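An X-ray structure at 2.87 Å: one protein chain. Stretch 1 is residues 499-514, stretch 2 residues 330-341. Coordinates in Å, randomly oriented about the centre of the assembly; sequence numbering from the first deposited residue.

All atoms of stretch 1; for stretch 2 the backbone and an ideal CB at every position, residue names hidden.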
ATOM      1  N   VAL A 499       1.840 -18.951   9.643  1.00 37.99           N
ATOM      2  CA  VAL A 499       1.460 -20.358   9.605  1.00 37.13           C
ATOM      3  C   VAL A 499       0.325 -20.541  10.605  1.00 30.10           C
ATOM      4  O   VAL A 499       0.547 -20.574  11.818  1.00 33.45           O
ATOM      5  CB  VAL A 499       2.646 -21.274   9.915  1.00 31.23           C
ATOM      6  CG1 VAL A 499       2.344 -22.694   9.465  1.00 30.86           C
ATOM      7  CG2 VAL A 499       3.909 -20.751   9.245  1.00 35.27           C
ATOM      8  N   LEU A 500      -0.896 -20.659  10.096  1.00 30.47           N
ATOM      9  CA  LEU A 500      -2.053 -20.874  10.949  1.00 27.72           C
ATOM     10  C   LEU A 500      -2.089 -22.311  11.453  1.00 33.18           C
ATOM     11  O   LEU A 500      -1.644 -23.241  10.775  1.00 29.27           O
ATOM     12  CB  LEU A 500      -3.343 -20.557  10.190  1.00 25.81           C
ATOM     13  CG  LEU A 500      -3.919 -19.140  10.285  1.00 29.65           C
ATOM     14  CD1 LEU A 500      -2.846 -18.085  10.084  1.00 26.30           C
ATOM     15  CD2 LEU A 500      -5.034 -18.955   9.272  1.00 35.62           C
ATOM     16  N   ARG A 501      -2.633 -22.487  12.659  1.00 34.56           N
ATOM     17  CA  ARG A 501      -2.813 -23.828  13.201  1.00 38.95           C
ATOM     18  C   ARG A 501      -3.922 -24.593  12.491  1.00 37.58           C
ATOM     19  O   ARG A 501      -4.030 -25.810  12.672  1.00 40.52           O
ATOM     20  CB  ARG A 501      -3.106 -23.755  14.700  1.00 36.54           C
ATOM     21  CG  ARG A 501      -1.871 -23.527  15.557  1.00 48.65           C
ATOM     22  CD  ARG A 501      -2.169 -22.585  16.709  1.00 47.18           C
ATOM     23  NE  ARG A 501      -3.391 -22.964  17.409  1.00 58.54           N
ATOM     24  CZ  ARG A 501      -3.867 -22.335  18.479  1.00 60.39           C
ATOM     25  NH1 ARG A 501      -3.223 -21.287  18.976  1.00 63.76           N
ATOM     26  NH2 ARG A 501      -4.989 -22.751  19.049  1.00 57.84           N
ATOM     27  N   ASP A 502      -4.738 -23.906  11.694  1.00 32.03           N
ATOM     28  CA  ASP A 502      -5.689 -24.546  10.788  1.00 34.21           C
ATOM     29  C   ASP A 502      -5.645 -23.749   9.492  1.00 38.56           C
ATOM     30  O   ASP A 502      -6.317 -22.712   9.369  1.00 37.08           O
ATOM     31  CB  ASP A 502      -7.099 -24.586  11.372  1.00 34.67           C
ATOM     32  CG  ASP A 502      -8.088 -25.280  10.456  1.00 31.46           C
ATOM     33  OD1 ASP A 502      -7.650 -26.070   9.593  1.00 31.94           O
ATOM     34  OD2 ASP A 502      -9.305 -25.039  10.600  1.00 35.31           O
ATOM     35  N   PRO A 503      -4.860 -24.194   8.506  1.00 32.58           N
ATOM     36  CA  PRO A 503      -4.680 -23.386   7.288  1.00 29.11           C
ATOM     37  C   PRO A 503      -5.955 -23.180   6.492  1.00 35.51           C
ATOM     38  O   PRO A 503      -5.992 -22.289   5.633  1.00 34.75           O
ATOM     39  CB  PRO A 503      -3.640 -24.184   6.489  1.00 22.57           C
ATOM     40  CG  PRO A 503      -3.756 -25.582   7.001  1.00 22.45           C
ATOM     41  CD  PRO A 503      -4.109 -25.459   8.454  1.00 31.20           C
ATOM     42  N   ALA A 504      -7.003 -23.965   6.747  1.00 33.62           N
ATOM     43  CA  ALA A 504      -8.279 -23.758   6.075  1.00 30.93           C
ATOM     44  C   ALA A 504      -8.947 -22.445   6.465  1.00 35.90           C
ATOM     45  O   ALA A 504      -9.893 -22.030   5.787  1.00 39.48           O
ATOM     46  CB  ALA A 504      -9.223 -24.925   6.368  1.00 34.60           C
ATOM     47  N   ASN A 505      -8.489 -21.791   7.537  1.00 33.56           N
ATOM     48  CA  ASN A 505      -9.060 -20.505   7.922  1.00 35.22           C
ATOM     49  C   ASN A 505      -8.817 -19.442   6.857  1.00 34.97           C
ATOM     50  O   ASN A 505      -9.601 -18.494   6.738  1.00 34.46           O
ATOM     51  CB  ASN A 505      -8.488 -20.054   9.266  1.00 35.39           C
ATOM     52  CG  ASN A 505      -9.135 -20.758  10.440  1.00 35.70           C
ATOM     53  OD1 ASN A 505     -10.294 -21.169  10.371  1.00 36.17           O
ATOM     54  ND2 ASN A 505      -8.388 -20.905  11.528  1.00 36.43           N
ATOM     55  N   TRP A 506      -7.728 -19.571   6.094  1.00 32.04           N
ATOM     56  CA  TRP A 506      -7.497 -18.670   4.968  1.00 27.83           C
ATOM     57  C   TRP A 506      -8.675 -18.699   4.002  1.00 31.63           C
ATOM     58  O   TRP A 506      -9.205 -17.651   3.617  1.00 30.73           O
ATOM     59  CB  TRP A 506      -6.201 -19.045   4.247  1.00 36.83           C
ATOM     60  CG  TRP A 506      -4.954 -18.833   5.057  1.00 37.19           C
ATOM     61  CD1 TRP A 506      -4.174 -19.798   5.628  1.00 36.38           C
ATOM     62  CD2 TRP A 506      -4.336 -17.579   5.376  1.00 24.78           C
ATOM     63  NE1 TRP A 506      -3.114 -19.223   6.286  1.00 40.06           N
ATOM     64  CE2 TRP A 506      -3.190 -17.863   6.147  1.00 39.81           C
ATOM     65  CE3 TRP A 506      -4.641 -16.247   5.088  1.00 19.20           C
ATOM     66  CZ2 TRP A 506      -2.351 -16.862   6.633  1.00 34.93           C
ATOM     67  CZ3 TRP A 506      -3.806 -15.254   5.570  1.00 30.49           C
ATOM     68  CH2 TRP A 506      -2.675 -15.568   6.334  1.00 28.89           C
ATOM     69  N   ASP A 507      -9.097 -19.901   3.596  1.00 33.09           N
ATOM     70  CA  ASP A 507     -10.183 -20.021   2.628  1.00 30.65           C
ATOM     71  C   ASP A 507     -11.514 -19.564   3.212  1.00 32.42           C
ATOM     72  O   ASP A 507     -12.408 -19.155   2.464  1.00 39.34           O
ATOM     73  CB  ASP A 507     -10.299 -21.471   2.153  1.00 33.53           C
ATOM     74  CG  ASP A 507      -9.262 -21.832   1.104  1.00 46.93           C
ATOM     75  OD1 ASP A 507      -8.561 -20.924   0.614  1.00 38.01           O
ATOM     76  OD2 ASP A 507      -9.152 -23.031   0.769  1.00 50.17           O
ATOM     77  N   ARG A 508     -11.667 -19.627   4.536  1.00 30.15           N
ATOM     78  CA  ARG A 508     -12.911 -19.191   5.163  1.00 31.19           C
ATOM     79  C   ARG A 508     -13.005 -17.673   5.253  1.00 30.89           C
ATOM     80  O   ARG A 508     -14.064 -17.098   4.980  1.00 33.72           O
ATOM     81  CB  ARG A 508     -13.047 -19.828   6.544  1.00 30.09           C
ATOM     82  CG  ARG A 508     -13.227 -21.334   6.491  1.00 30.53           C
ATOM     83  CD  ARG A 508     -13.680 -21.889   7.823  1.00 31.97           C
ATOM     84  NE  ARG A 508     -12.573 -22.475   8.571  1.00 35.49           N
ATOM     85  CZ  ARG A 508     -12.319 -23.778   8.627  1.00 29.09           C
ATOM     86  NH1 ARG A 508     -13.093 -24.635   7.978  1.00 30.47           N
ATOM     87  NH2 ARG A 508     -11.289 -24.225   9.334  1.00 31.82           N
ATOM     88  N   VAL A 509     -11.915 -17.009   5.642  1.00 26.42           N
ATOM     89  CA  VAL A 509     -11.907 -15.550   5.666  1.00 28.37           C
ATOM     90  C   VAL A 509     -11.968 -14.992   4.249  1.00 24.23           C
ATOM     91  O   VAL A 509     -12.650 -13.993   3.989  1.00 20.15           O
ATOM     92  CB  VAL A 509     -10.673 -15.038   6.431  1.00 33.03           C
ATOM     93  CG1 VAL A 509     -10.403 -13.578   6.107  1.00 15.60           C
ATOM     94  CG2 VAL A 509     -10.864 -15.229   7.927  1.00 28.31           C
ATOM     95  N   ASP A 510     -11.272 -15.633   3.307  1.00 24.52           N
ATOM     96  CA  ASP A 510     -11.344 -15.201   1.915  1.00 26.53           C
ATOM     97  C   ASP A 510     -12.765 -15.322   1.376  1.00 30.06           C
ATOM     98  O   ASP A 510     -13.233 -14.445   0.641  1.00 33.74           O
ATOM     99  CB  ASP A 510     -10.373 -16.013   1.058  1.00 34.42           C
ATOM    100  CG  ASP A 510      -8.922 -15.643   1.309  1.00 46.96           C
ATOM    101  OD1 ASP A 510      -8.662 -14.795   2.187  1.00 45.56           O
ATOM    102  OD2 ASP A 510      -8.039 -16.206   0.627  1.00 55.70           O
ATOM    103  N   TYR A 511     -13.469 -16.398   1.737  1.00 16.90           N
ATOM    104  CA  TYR A 511     -14.860 -16.535   1.322  1.00 26.95           C
ATOM    105  C   TYR A 511     -15.742 -15.475   1.967  1.00 30.47           C
ATOM    106  O   TYR A 511     -16.709 -15.015   1.348  1.00 30.98           O
ATOM    107  CB  TYR A 511     -15.381 -17.933   1.655  1.00 31.53           C
ATOM    108  CG  TYR A 511     -16.773 -18.199   1.132  1.00 31.12           C
ATOM    109  CD1 TYR A 511     -16.999 -18.394  -0.224  1.00 38.37           C
ATOM    110  CD2 TYR A 511     -17.863 -18.251   1.991  1.00 31.88           C
ATOM    111  CE1 TYR A 511     -18.270 -18.637  -0.709  1.00 44.75           C
ATOM    112  CE2 TYR A 511     -19.138 -18.493   1.516  1.00 34.30           C
ATOM    113  CZ  TYR A 511     -19.335 -18.686   0.164  1.00 37.53           C
ATOM    114  OH  TYR A 511     -20.601 -18.927  -0.317  1.00 43.50           O
ATOM    115  N   GLY A 512     -15.430 -15.077   3.201  1.00 27.88           N
ATOM    116  CA  GLY A 512     -16.150 -13.966   3.802  1.00 26.97           C
ATOM    117  C   GLY A 512     -15.886 -12.668   3.066  1.00 25.51           C
ATOM    118  O   GLY A 512     -16.809 -11.897   2.786  1.00 32.13           O
ATOM    119  N   MET A 513     -14.615 -12.403   2.753  1.00 26.96           N
ATOM    120  CA  MET A 513     -14.281 -11.280   1.885  1.00 26.11           C
ATOM    121  C   MET A 513     -14.893 -11.445   0.501  1.00 25.50           C
ATOM    122  O   MET A 513     -15.222 -10.452  -0.158  1.00 25.71           O
ATOM    123  CB  MET A 513     -12.764 -11.135   1.767  1.00 27.82           C
ATOM    124  CG  MET A 513     -12.056 -10.783   3.058  1.00 24.05           C
ATOM    125  SD  MET A 513     -10.276 -10.642   2.808  1.00 33.84           S
ATOM    126  CE  MET A 513     -10.181  -9.142   1.833  1.00 29.57           C
ATOM    127  N   GLN A 514     -15.040 -12.689   0.039  1.00 24.87           N
ATOM    128  CA  GLN A 514     -15.611 -12.931  -1.281  1.00 29.80           C
ATOM    129  C   GLN A 514     -17.079 -12.527  -1.336  1.00 22.17           C
ATOM    130  O   GLN A 514     -17.532 -11.951  -2.332  1.00 27.79           O
ATOM    131  CB  GLN A 514     -15.447 -14.405  -1.645  1.00 31.74           C
ATOM    132  CG  GLN A 514     -15.615 -14.721  -3.112  1.00 32.13           C
ATOM    133  CD  GLN A 514     -15.231 -16.149  -3.427  1.00 34.99           C
ATOM    134  OE1 GLN A 514     -16.003 -16.893  -4.031  1.00 49.74           O
ATOM    135  NE2 GLN A 514     -14.033 -16.546  -3.010  1.00 21.47           N
ATOM    136  N   UNK A 330     -10.756  -6.046   9.523  1.00 27.83           N
ATOM    137  CA  UNK A 330     -11.561  -7.090  10.152  1.00 21.12           C
ATOM    138  C   UNK A 330     -11.230  -8.507   9.693  1.00 24.00           C
ATOM    139  O   UNK A 330     -11.280  -9.419  10.536  1.00 23.04           O
ATOM    140  CB  UNK A 330     -13.042  -6.814   9.883  1.00 21.12           C
ATOM    141  N   UNK A 331     -10.904  -8.778   8.422  1.00 25.17           N
ATOM    142  CA  UNK A 331     -10.441 -10.136   8.084  1.00 23.32           C
ATOM    143  C   UNK A 331      -9.215 -10.560   8.876  1.00 23.40           C
ATOM    144  O   UNK A 331      -9.168 -11.685   9.391  1.00 20.76           O
ATOM    145  CB  UNK A 331     -10.127 -10.224   6.589  1.00 23.32           C
ATOM    146  N   UNK A 332      -8.213  -9.684   8.986  1.00 33.24           N
ATOM    147  CA  UNK A 332      -7.015 -10.019   9.747  1.00 23.68           C
ATOM    148  C   UNK A 332      -7.326 -10.176  11.230  1.00 25.07           C
ATOM    149  O   UNK A 332      -6.747 -11.037  11.905  1.00 29.13           O
ATOM    150  CB  UNK A 332      -5.942  -8.947   9.547  1.00 23.68           C
ATOM    151  N   UNK A 333      -8.237  -9.354  11.757  1.00 20.98           N
ATOM    152  CA  UNK A 333      -8.641  -9.498  13.152  1.00 21.76           C
ATOM    153  C   UNK A 333      -9.355 -10.827  13.362  1.00 30.04           C
ATOM    154  O   UNK A 333      -9.155 -11.502  14.379  1.00 27.78           O
ATOM    155  CB  UNK A 333      -9.542  -8.337  13.576  1.00 21.76           C
ATOM    156  N   UNK A 334     -10.186 -11.232  12.397  1.00 26.79           N
ATOM    157  CA  UNK A 334     -10.863 -12.520  12.493  1.00 23.01           C
ATOM    158  C   UNK A 334      -9.858 -13.663  12.521  1.00 28.56           C
ATOM    159  O   UNK A 334     -10.022 -14.630  13.275  1.00 27.84           O
ATOM    160  CB  UNK A 334     -11.835 -12.701  11.326  1.00 23.01           C
ATOM    161  N   UNK A 335      -8.807 -13.569  11.703  1.00 30.14           N
ATOM    162  CA  UNK A 335      -7.765 -14.588  11.723  1.00 29.07           C
ATOM    163  C   UNK A 335      -6.992 -14.568  13.035  1.00 31.25           C
ATOM    164  O   UNK A 335      -6.498 -15.611  13.477  1.00 28.20           O
ATOM    165  CB  UNK A 335      -6.806 -14.389  10.547  1.00 29.07           C
ATOM    166  N   UNK A 336      -6.871 -13.397  13.664  1.00 34.57           N
ATOM    167  CA  UNK A 336      -6.232 -13.326  14.973  1.00 33.22           C
ATOM    168  C   UNK A 336      -7.046 -14.071  16.022  1.00 39.03           C
ATOM    169  O   UNK A 336      -6.485 -14.784  16.863  1.00 44.83           O
ATOM    170  CB  UNK A 336      -6.040 -11.868  15.394  1.00 33.22           C
ATOM    171  N   UNK A 337      -8.372 -13.919  15.988  1.00 32.95           N
ATOM    172  CA  UNK A 337      -9.211 -14.639  16.931  1.00 34.49           C
ATOM    173  C   UNK A 337      -9.332 -16.113  16.594  1.00 32.91           C
ATOM    174  O   UNK A 337      -9.332 -16.964  17.488  1.00 34.27           O
ATOM    175  CB  UNK A 337     -10.603 -14.006  16.980  1.00 34.49           C
ATOM    176  N   UNK A 338      -9.447 -16.434  15.302  1.00 34.31           N
ATOM    177  CA  UNK A 338      -9.549 -17.831  14.892  1.00 30.53           C
ATOM    178  C   UNK A 338      -8.280 -18.596  15.244  1.00 32.25           C
ATOM    179  O   UNK A 338      -8.336 -19.776  15.610  1.00 33.65           O
ATOM    180  CB  UNK A 338      -9.824 -17.929  13.390  1.00 30.53           C
ATOM    181  N   UNK A 339      -7.122 -17.938  15.139  1.00 30.60           N
ATOM    182  CA  UNK A 339      -5.861 -18.599  15.449  1.00 27.52           C
ATOM    183  C   UNK A 339      -5.744 -18.892  16.939  1.00 34.85           C
ATOM    184  O   UNK A 339      -5.336 -19.990  17.331  1.00 40.19           O
ATOM    185  CB  UNK A 339      -4.683 -17.739  14.988  1.00 27.52           C
ATOM    186  N   UNK A 340      -6.092 -17.919  17.786  1.00 33.96           N
ATOM    187  CA  UNK A 340      -6.004 -18.119  19.227  1.00 40.75           C
ATOM    188  C   UNK A 340      -6.997 -19.155  19.733  1.00 36.98           C
ATOM    189  O   UNK A 340      -6.772 -19.743  20.797  1.00 42.92           O
ATOM    190  CB  UNK A 340      -6.232 -16.791  19.952  1.00 40.75           C
ATOM    191  N   UNK A 341      -8.087 -19.389  19.007  1.00 23.02           N
ATOM    192  CA  UNK A 341      -9.113 -20.309  19.446  1.00 29.58           C
ATOM    193  C   UNK A 341     -10.253 -19.675  20.211  1.00 27.98           C
ATOM    194  O   UNK A 341     -11.160 -20.396  20.648  1.00 27.26           O
ATOM    195  CB  UNK A 341      -8.475 -21.394  20.315  1.00 29.58           C
TER

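Stretch 2 is a helix from 330 to 340 that packs against the helix of stretch 1 in a roughly antiparallel sense, at 149° between their directions, with the axes 10.2 Å apart at closest approach. Its early positions therefore meet the later turns of stretch 1, and its last positions meet the loop around Leu-500 and Arg-501.

Position 330 has nothing of stretch 1 within reach of its ideal CB, so this contact sets no rule there. It is Lys-330, whose NZ is hydrogen-bonded elsewhere in the structure.

At 331 the CB points toward stretch 1, and the ideal CB lies 3.4 Å from Val-509 CG1, which is tight, and 3.8 Å from Met-513 SD. Apolar surroundings this close favour a compact, nonpolar side chain: alanine, valine or proline. Proline costs no helical hydrogen bond this early, where its nitrogen has no acceptor within the stretch. The residue is Pro-331; its CB sits 3.6 Å from Val-509 CG1, and its CG lies 3.7 Å from Met-513 CG.

Positions 332 and 333 leave stretch 1 alone, the first pointing away and the second out of reach. They are Ala-332 and Val-333.

Position 334 points toward stretch 1, its ideal CB 4.3 Å from Val-509 CG2. Alanine or serine would serve as a low wall beside that methyl. It is Ala-334, with CB 4.4 Å from Val-509 CG2.

At 335 the CB points sideways, 4.9 Å from Val-509 CG2 and 5.1 Å from Leu-500 CD2, so there is room for a longer apolar chain to reach in. Leucine, isoleucine or methionine would suit. Leu-335, with chi1 m and chi2 t, brings CD2 to 3.7 Å from both Leu-500 CD2 and Val-509 CG2 and to 3.8 Å from Asn-505 CB, while its CD1 reaches 3.6 Å from Trp-506 CZ3. One branched side chain thus joins the loop to the helix.

Positions 336 and 337 are out of reach; they are Ala-336 and Gly-337.

Position 338 points toward stretch 1, its ideal CB 3.8 Å from Asn-505 ND2. An amide nearby would tolerate a polar residue, but Val-509 also invites an apolar one. Leu-338 takes the second course: its CD1 lies 4.1 Å from Val-509 CG2. With 331, 334 and 335 it forms the hole that receives Val-509 as a knob.

At 339 the CB points sideways, 5.0 Å from Leu-500 CG, and Arg-501 offers both a backbone NH and a positive charge. Aspartate, asparagine or glutamate are candidates. Asp-339, chi1 t, accepts a weak, nearly straight hydrogen bond from Arg-501 N to OD1 at 3.4 Å. Its carbonyl O lies over one face of the guanidinium, 3.0 Å from Arg-501 NH1, at too poor an angle for a hydrogen bond.

Position 340 points away, so a small residue suffices: Ala-340.

At 341 phi is positive, and a CB would jam against the preceding carbonyl. This calls for glycine, and Gly-341 ends the helix.

Stretch 2, residues 330-341: KPAVALAGLDAG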
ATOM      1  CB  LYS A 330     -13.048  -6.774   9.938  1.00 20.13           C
ATOM      2  CG  LYS A 330     -13.547  -5.623  10.799  1.00 24.77           C
ATOM      3  CD  LYS A 330     -14.941  -5.173  10.396  1.00 26.92           C
ATOM      4  CE  LYS A 330     -15.429  -4.046  11.294  1.00 24.37           C
ATOM      5  NZ  LYS A 330     -16.908  -3.893  11.249  1.00 30.50           N
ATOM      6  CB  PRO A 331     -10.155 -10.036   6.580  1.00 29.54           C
ATOM      7  CG  PRO A 331     -11.052  -8.956   6.105  1.00 26.21           C
ATOM      8  CD  PRO A 331     -11.068  -7.951   7.213  1.00 27.22           C
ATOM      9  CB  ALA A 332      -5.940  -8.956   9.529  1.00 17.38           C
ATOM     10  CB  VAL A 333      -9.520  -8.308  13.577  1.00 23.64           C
ATOM     11  CG1 VAL A 333      -9.926  -8.434  15.036  1.00 22.28           C
ATOM     12  CG2 VAL A 333      -8.789  -6.997  13.332  1.00 30.65           C
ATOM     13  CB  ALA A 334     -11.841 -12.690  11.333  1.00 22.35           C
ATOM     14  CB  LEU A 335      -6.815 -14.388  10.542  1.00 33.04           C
ATOM     15  CG  LEU A 335      -7.314 -14.887   9.186  1.00 26.57           C
ATOM     16  CD1 LEU A 335      -6.289 -14.600   8.104  1.00 24.19           C
ATOM     17  CD2 LEU A 335      -7.632 -16.372   9.247  1.00 26.86           C
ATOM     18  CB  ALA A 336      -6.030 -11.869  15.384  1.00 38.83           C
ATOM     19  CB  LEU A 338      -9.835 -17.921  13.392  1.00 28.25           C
ATOM     20  CG  LEU A 338     -11.266 -17.628  12.934  1.00 28.23           C
ATOM     21  CD1 LEU A 338     -11.304 -17.347  11.440  1.00 31.07           C
ATOM     22  CD2 LEU A 338     -12.201 -18.774  13.284  1.00 19.58           C
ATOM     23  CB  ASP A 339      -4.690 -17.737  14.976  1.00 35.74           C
ATOM     24  CG  ASP A 339      -3.377 -18.489  14.963  1.00 43.73           C
ATOM     25  OD1 ASP A 339      -3.289 -19.523  14.268  1.00 43.61           O
ATOM     26  OD2 ASP A 339      -2.429 -18.043  15.645  1.00 49.38           O
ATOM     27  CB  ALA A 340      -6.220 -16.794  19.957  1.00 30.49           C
TER
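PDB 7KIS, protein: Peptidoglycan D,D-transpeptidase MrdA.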